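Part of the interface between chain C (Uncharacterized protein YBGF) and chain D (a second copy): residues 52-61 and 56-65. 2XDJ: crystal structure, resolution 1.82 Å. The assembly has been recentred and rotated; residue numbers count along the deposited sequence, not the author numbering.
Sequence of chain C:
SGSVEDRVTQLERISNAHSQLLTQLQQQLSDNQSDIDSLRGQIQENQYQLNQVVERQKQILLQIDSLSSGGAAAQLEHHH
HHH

Chain C (52-61) QVVERQKQIL
Chain D 56-65: RQKQILLQID

Both stretches are helical throughout, and each helix extends beyond the stretch at both ends. The helices run in nearly the same direction, with 20° between their axes and a closest axial approach of 11.4 Å. Phi and psi stay near -62° and -42°. Backbone i to i+4 hydrogen bonds run along each helix, for example from Q57(C) N to V53(C) O at 2.8 Å and from L61(D) N to Q57(D) O at 2.7 Å. Two CA pairs set the register. V53(C) CA lies 7.7 Å from Q57(D) CA, and I60(C) CA lies 7.7 Å from L61(D) CA. The contact buries 358 Å², counting both sides. It rests on side-chain packing, and no clear hydrogen bond crosses it.

The chain C stretch begins with Q52(C), an exposed residue that extends with chi1 and chi2 both t and makes no contact with the chain D stretch. V53(C) is the first to touch chain D. Its CB points sideways, chi1 is t, and the residue is buried. V53(C) borders the end of the Q57(D) side chain, and V53(C) O lies 3.2 Å from Q57(D) OE1. The amide of Q57(D) is probably turned over in the model, so this distance describes the deposited atoms only. V54(C) points away and E55(C) leads its carboxylate away; neither makes contact with the chain D stretch.

R56(C) points toward chain D. Its chi1 is t and chi2 is p, with chi3 at 145° and chi4 at 114°. L61(D) CD2 lies over one face of the guanidinium, 3.2 Å from R56(C) NH1. The flat guanidinium face can lie against an apolar methyl, and the partly exposed residue suits the edge of the contact. R56(C) CB also borders Q57(D).

Q57(C) is buried, with CB sideways, chi1 m and chi2 t. It too borders the end of the Q57(D) side chain. Both polar atoms of its amide are hydrogen-bonded elsewhere in the structure, so its buried amide is satisfied. Q57(D) points toward chain C with chi1 and chi2 both t. This extended side chain is a knob in a hole formed by V53(C), R56(C), Q57(C) and I60(C). It has the largest covered area of any residue in the contact, 96 Å².

K58(C) and Q59(C) are exposed and out of reach, as suits their polar side chains.

I60(C) is the main apolar anchor of chain C. It points toward chain D, with chi1 m and chi2 t, and is buried. Its side chain is a knob among Q57(D), I60(D), L61(D) and I64(D). I60(C) CD1 lies 4.0 Å from I60(D) CG2, and I60(C) CG1 lies 3.7 Å from L61(D) CD2. I60(C) CG2 comes within 3.2 Å of I64(D) CD1, a tight approach. These three apolar partners all have chi1 m; chi2 is t in I60(D) and L61(D) and 146° in I64(D). The branched isoleucine puts CD1, CG1 and CG2 against three apolar side chains and brings no polar side-chain atom into the buried hole.

L61(C) points away and takes no part.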

ATOM      1  N   GLN C  52      21.906   9.908  -4.787  1.00 20.63           N
ATOM      2  CA  GLN C  52      22.679  10.918  -5.387  1.00 21.37           C
ATOM      3  C   GLN C  52      23.321  11.797  -4.278  1.00 21.00           C
ATOM      4  O   GLN C  52      24.525  12.139  -4.398  1.00 21.57           O
ATOM      5  CB  GLN C  52      21.775  11.766  -6.353  1.00 19.64           C
ATOM      6  CG  GLN C  52      22.587  12.823  -7.084  1.00 26.20           C
ATOM      7  CD  GLN C  52      21.683  13.799  -7.876  1.00 30.82           C
ATOM      8  OE1 GLN C  52      20.414  13.661  -7.904  1.00 31.15           O
ATOM      9  NE2 GLN C  52      22.320  14.731  -8.556  1.00 30.04           N
ATOM     10  N   VAL C  53      22.547  12.104  -3.218  1.00 19.02           N
ATOM     11  CA  VAL C  53      23.092  12.983  -2.141  1.00 19.59           C
ATOM     12  C   VAL C  53      24.260  12.251  -1.500  1.00 19.23           C
ATOM     13  O   VAL C  53      25.312  12.809  -1.294  1.00 20.20           O
ATOM     14  CB  VAL C  53      22.049  13.333  -1.096  1.00 20.24           C
ATOM     15  CG1 VAL C  53      22.696  14.076   0.096  1.00 20.10           C
ATOM     16  CG2 VAL C  53      20.948  14.258  -1.703  1.00 22.16           C
ATOM     17  N   VAL C  54      24.045  10.986  -1.186  1.00 20.22           N
ATOM     18  CA  VAL C  54      25.124  10.249  -0.509  1.00 22.80           C
ATOM     19  C   VAL C  54      26.375  10.186  -1.366  1.00 20.79           C
ATOM     20  O   VAL C  54      27.496  10.399  -0.902  1.00 22.07           O
ATOM     21  CB  VAL C  54      24.632   8.823  -0.157  1.00 23.91           C
ATOM     22  CG1 VAL C  54      25.874   7.940   0.186  1.00 25.34           C
ATOM     23  CG2 VAL C  54      23.585   8.880   0.951  1.00 22.91           C
ATOM     24  N   GLU C  55      26.204   9.887  -2.646  1.00 24.10           N
ATOM     25  CA  GLU C  55      27.344   9.838  -3.514  1.00 25.20           C
ATOM     26  C   GLU C  55      28.137  11.139  -3.573  1.00 24.98           C
ATOM     27  O   GLU C  55      29.419  11.148  -3.592  1.00 22.51           O
ATOM     28  CB  GLU C  55      26.944   9.369  -4.925  1.00 26.77           C
ATOM     29  CG  GLU C  55      28.072   8.584  -5.494  1.00 36.85           C
ATOM     30  CD  GLU C  55      28.168   7.094  -4.926  1.00 42.77           C
ATOM     31  OE1 GLU C  55      28.596   6.284  -5.740  1.00 46.91           O
ATOM     32  OE2 GLU C  55      27.836   6.718  -3.744  1.00 44.76           O
ATOM     33  N   ARG C  56      27.388  12.259  -3.652  1.00 24.31           N
ATOM     34  CA  ARG C  56      28.043  13.525  -3.671  1.00 22.81           C
ATOM     35  C   ARG C  56      28.682  13.829  -2.292  1.00 22.48           C
ATOM     36  O   ARG C  56      29.713  14.471  -2.253  1.00 21.52           O
ATOM     37  CB  ARG C  56      27.033  14.645  -4.005  1.00 24.96           C
ATOM     38  CG  ARG C  56      27.671  16.037  -4.218  1.00 25.96           C
ATOM     39  CD  ARG C  56      28.537  16.003  -5.507  1.00 29.81           C
ATOM     40  NE  ARG C  56      28.521  17.259  -6.243  1.00 37.33           N
ATOM     41  CZ  ARG C  56      29.554  18.077  -6.430  1.00 40.83           C
ATOM     42  NH1 ARG C  56      30.765  17.844  -5.888  1.00 43.28           N
ATOM     43  NH2 ARG C  56      29.356  19.185  -7.133  1.00 42.30           N
ATOM     44  N   GLN C  57      28.104  13.346  -1.188  1.00 20.80           N
ATOM     45  CA  GLN C  57      28.782  13.547   0.083  1.00 23.14           C
ATOM     46  C   GLN C  57      30.133  12.844   0.073  1.00 22.82           C
ATOM     47  O   GLN C  57      31.080  13.357   0.665  1.00 23.77           O
ATOM     48  CB  GLN C  57      27.996  13.000   1.258  1.00 22.60           C
ATOM     49  CG  GLN C  57      26.803  13.727   1.593  1.00 28.56           C
ATOM     50  CD  GLN C  57      26.338  13.370   3.023  1.00 33.81           C
ATOM     51  OE1 GLN C  57      26.319  12.200   3.391  1.00 31.19           O
ATOM     52  NE2 GLN C  57      25.972  14.378   3.808  1.00 29.92           N
ATOM     53  N   LYS C  58      30.201  11.648  -0.516  1.00 22.22           N
ATOM     54  CA  LYS C  58      31.491  10.953  -0.588  1.00 24.04           C
ATOM     55  C   LYS C  58      32.524  11.807  -1.358  1.00 23.95           C
ATOM     56  O   LYS C  58      33.700  11.931  -0.955  1.00 23.21           O
ATOM     57  CB  LYS C  58      31.352   9.550  -1.254  1.00 24.04           C
ATOM     58  CG  LYS C  58      30.465   8.559  -0.480  1.00 28.32           C
ATOM     59  CD  LYS C  58      30.644   7.119  -1.122  1.00 37.10           C
ATOM     60  CE  LYS C  58      29.439   6.130  -1.050  1.00 39.87           C
ATOM     61  NZ  LYS C  58      29.161   5.567   0.303  1.00 46.24           N
ATOM     62  N   GLN C  59      32.095  12.478  -2.428  1.00 24.40           N
ATOM     63  CA  GLN C  59      33.057  13.287  -3.193  1.00 24.55           C
ATOM     64  C   GLN C  59      33.519  14.480  -2.394  1.00 23.74           C
ATOM     65  O   GLN C  59      34.716  14.861  -2.490  1.00 23.23           O
ATOM     66  CB  GLN C  59      32.417  13.786  -4.508  1.00 27.76           C
ATOM     67  CG  GLN C  59      32.143  12.663  -5.522  1.00 35.04           C
ATOM     68  CD  GLN C  59      31.664  13.228  -6.845  1.00 44.16           C
ATOM     69  OE1 GLN C  59      30.927  12.556  -7.568  1.00 48.93           O
ATOM     70  NE2 GLN C  59      32.094  14.465  -7.173  1.00 46.08           N
ATOM     71  N   ILE C  60      32.578  15.077  -1.638  1.00 21.64           N
ATOM     72  CA  ILE C  60      32.827  16.273  -0.809  1.00 20.82           C
ATOM     73  C   ILE C  60      33.885  15.917   0.261  1.00 20.00           C
ATOM     74  O   ILE C  60      34.895  16.619   0.430  1.00 21.44           O
ATOM     75  CB  ILE C  60      31.548  16.867  -0.171  1.00 21.03           C
ATOM     76  CG1 ILE C  60      30.673  17.570  -1.244  1.00 18.37           C
ATOM     77  CG2 ILE C  60      31.900  17.915   0.956  1.00 20.37           C
ATOM     78  CD1 ILE C  60      29.165  17.793  -0.801  1.00 26.69           C
ATOM     79  N   LEU C  61      33.686  14.755   0.878  1.00 20.59           N
ATOM     80  CA  LEU C  61      34.620  14.287   1.944  1.00 22.69           C
ATOM     81  C   LEU C  61      36.012  14.133   1.376  1.00 24.45           C
ATOM     82  O   LEU C  61      36.984  14.624   1.948  1.00 25.68           O
ATOM     83  CB  LEU C  61      34.121  12.979   2.557  1.00 21.70           C
ATOM     84  CG  LEU C  61      32.860  13.070   3.402  1.00 24.73           C
ATOM     85  CD1 LEU C  61      32.316  11.634   3.785  1.00 25.95           C
ATOM     86  CD2 LEU C  61      33.120  13.820   4.664  1.00 25.54           C
TER
ATOM     87  N   ARG D  56      20.846  21.933   1.548  1.00 27.50           N
ATOM     88  CA  ARG D  56      21.975  22.142   2.452  0.50 27.28           C
ATOM     89  C   ARG D  56      23.298  21.732   1.800  1.00 28.36           C
ATOM     90  O   ARG D  56      24.330  22.371   2.028  1.00 29.43           O
ATOM     91  CB  ARG D  56      21.791  21.337   3.750  0.50 26.28           C
ATOM     92  CG  ARG D  56      22.933  21.466   4.753  0.50 27.52           C
ATOM     93  CD  ARG D  56      23.045  22.847   5.384  0.50 30.75           C
ATOM     94  NE  ARG D  56      21.770  23.476   5.674  0.50 29.02           N
ATOM     95  CZ  ARG D  56      21.224  23.608   6.883  0.50 30.06           C
ATOM     96  NH1 ARG D  56      21.820  23.118   7.969  0.50 27.96           N
ATOM     97  NH2 ARG D  56      20.065  24.228   6.998  0.50 28.65           N
ATOM     98  N   GLN D  57      23.255  20.669   0.996  1.00 28.13           N
ATOM     99  CA  GLN D  57      24.378  20.200   0.187  1.00 28.29           C
ATOM    100  C   GLN D  57      24.785  21.211  -0.869  1.00 28.87           C
ATOM    101  O   GLN D  57      25.998  21.520  -1.038  1.00 27.53           O
ATOM    102  CB  GLN D  57      24.019  18.871  -0.491  1.00 26.90           C
ATOM    103  CG  GLN D  57      25.201  18.274  -1.206  1.00 27.15           C
ATOM    104  CD  GLN D  57      25.044  16.795  -1.567  1.00 26.95           C
ATOM    105  OE1 GLN D  57      25.627  15.938  -0.904  1.00 27.15           O
ATOM    106  NE2 GLN D  57      24.246  16.476  -2.592  1.00 24.30           N
ATOM    107  N   LYS D  58      23.783  21.725  -1.592  1.00 30.25           N
ATOM    108  CA  LYS D  58      24.063  22.839  -2.547  1.00 33.21           C
ATOM    109  C   LYS D  58      24.810  24.038  -1.868  1.00 34.30           C
ATOM    110  O   LYS D  58      25.834  24.520  -2.433  1.00 35.88           O
ATOM    111  CB  LYS D  58      22.799  23.266  -3.389  1.00 31.56           C
ATOM    112  CG  LYS D  58      22.306  22.206  -4.421  1.00 35.47           C
ATOM    113  CD  LYS D  58      21.031  22.627  -5.185  1.00 40.71           C
ATOM    114  CE  LYS D  58      20.764  21.724  -6.383  1.00 46.07           C
ATOM    115  NZ  LYS D  58      20.553  22.566  -7.668  1.00 50.92           N
ATOM    116  N   GLN D  59      24.341  24.473  -0.690  1.00 35.01           N
ATOM    117  CA  GLN D  59      25.026  25.454   0.198  1.00 34.81           C
ATOM    118  C   GLN D  59      26.434  25.025   0.608  1.00 34.14           C
ATOM    119  O   GLN D  59      27.390  25.796   0.452  1.00 32.20           O
ATOM    120  CB  GLN D  59      24.236  25.751   1.481  1.00 37.34           C
ATOM    121  CG  GLN D  59      23.413  27.055   1.505  1.00 45.83           C
ATOM    122  CD  GLN D  59      23.926  28.192   2.471  1.00 54.36           C
ATOM    123  OE1 GLN D  59      25.150  28.404   2.664  1.00 58.93           O
ATOM    124  NE2 GLN D  59      22.962  28.935   3.060  1.00 52.07           N
ATOM    125  N   ILE D  60      26.585  23.773   1.076  1.00 31.78           N
ATOM    126  CA  ILE D  60      27.934  23.180   1.303  1.00 30.36           C
ATOM    127  C   ILE D  60      28.870  23.261   0.092  1.00 29.83           C
ATOM    128  O   ILE D  60      30.040  23.673   0.215  1.00 31.87           O
ATOM    129  CB  ILE D  60      27.846  21.721   1.884  1.00 28.07           C
ATOM    130  CG1 ILE D  60      27.632  21.804   3.383  1.00 30.85           C
ATOM    131  CG2 ILE D  60      29.200  20.936   1.697  1.00 28.04           C
ATOM    132  CD1 ILE D  60      26.952  20.574   3.990  1.00 35.80           C
ATOM    133  N   LEU D  61      28.346  22.919  -1.072  1.00 31.28           N
ATOM    134  CA  LEU D  61      29.138  22.913  -2.303  1.00 33.31           C
ATOM    135  C   LEU D  61      29.599  24.328  -2.669  1.00 35.21           C
ATOM    136  O   LEU D  61      30.700  24.511  -3.192  1.00 35.30           O
ATOM    137  CB  LEU D  61      28.371  22.291  -3.452  1.00 33.61           C
ATOM    138  CG  LEU D  61      28.327  20.758  -3.444  1.00 33.32           C
ATOM    139  CD1 LEU D  61      27.188  20.251  -4.333  1.00 35.18           C
ATOM    140  CD2 LEU D  61      29.719  20.095  -3.813  1.00 32.58           C
ATOM    141  N   LEU D  62      28.818  25.338  -2.344  1.00 36.11           N
ATOM    142  CA  LEU D  62      29.374  26.671  -2.586  1.00 39.41           C
ATOM    143  C   LEU D  62      30.477  27.024  -1.614  1.00 39.25           C
ATOM    144  O   LEU D  62      31.437  27.659  -2.015  1.00 39.58           O
ATOM    145  CB  LEU D  62      28.339  27.788  -2.787  1.00 40.30           C
ATOM    146  CG  LEU D  62      27.028  27.985  -2.046  1.00 44.55           C
ATOM    147  CD1 LEU D  62      27.126  28.899  -0.752  1.00 46.84           C
ATOM    148  CD2 LEU D  62      25.975  28.492  -3.103  1.00 44.32           C
ATOM    149  N   GLN D  63      30.390  26.592  -0.354  1.00 40.48           N
ATOM    150  CA  GLN D  63      31.487  26.873   0.558  1.00 41.93           C
ATOM    151  C   GLN D  63      32.779  26.207   0.061  1.00 43.71           C
ATOM    152  O   GLN D  63      33.865  26.846   0.057  1.00 42.50           O
ATOM    153  CB  GLN D  63      31.168  26.472   1.997  1.00 41.90           C
ATOM    154  CG  GLN D  63      29.885  27.071   2.502  1.00 45.41           C
ATOM    155  CD  GLN D  63      29.664  26.869   4.008  1.00 50.72           C
ATOM    156  OE1 GLN D  63      28.509  26.760   4.463  1.00 49.18           O
ATOM    157  NE2 GLN D  63      30.761  26.810   4.782  1.00 51.47           N
ATOM    158  N   ILE D  64      32.663  24.949  -0.374  1.00 44.38           N
ATOM    159  CA  ILE D  64      33.812  24.199  -0.894  1.00 45.75           C
ATOM    160  C   ILE D  64      34.460  24.876  -2.101  1.00 47.38           C
ATOM    161  O   ILE D  64      35.694  25.011  -2.142  1.00 46.89           O
ATOM    162  CB  ILE D  64      33.413  22.769  -1.214  1.00 45.16           C
ATOM    163  CG1 ILE D  64      33.526  21.966   0.073  1.00 45.47           C
ATOM    164  CG2 ILE D  64      34.285  22.156  -2.292  1.00 47.23           C
ATOM    165  CD1 ILE D  64      32.523  20.929   0.168  1.00 47.85           C
ATOM    166  N   ASP D  65      33.624  25.300  -3.054  1.00 48.54           N
ATOM    167  CA  ASP D  65      34.057  26.051  -4.256  1.00 50.47           C
ATOM    168  C   ASP D  65      34.859  27.273  -3.896  1.00 51.23           C
ATOM    169  O   ASP D  65      35.894  27.544  -4.512  1.00 51.74           O
ATOM    170  CB  ASP D  65      32.848  26.543  -5.062  1.00 50.86           C
ATOM    171  CG  ASP D  65      32.111  25.426  -5.778  1.00 52.23           C
ATOM    172  OD1 ASP D  65      32.790  24.501  -6.295  1.00 53.42           O
ATOM    173  OD2 ASP D  65      30.854  25.511  -5.842  1.00 50.33           O
TER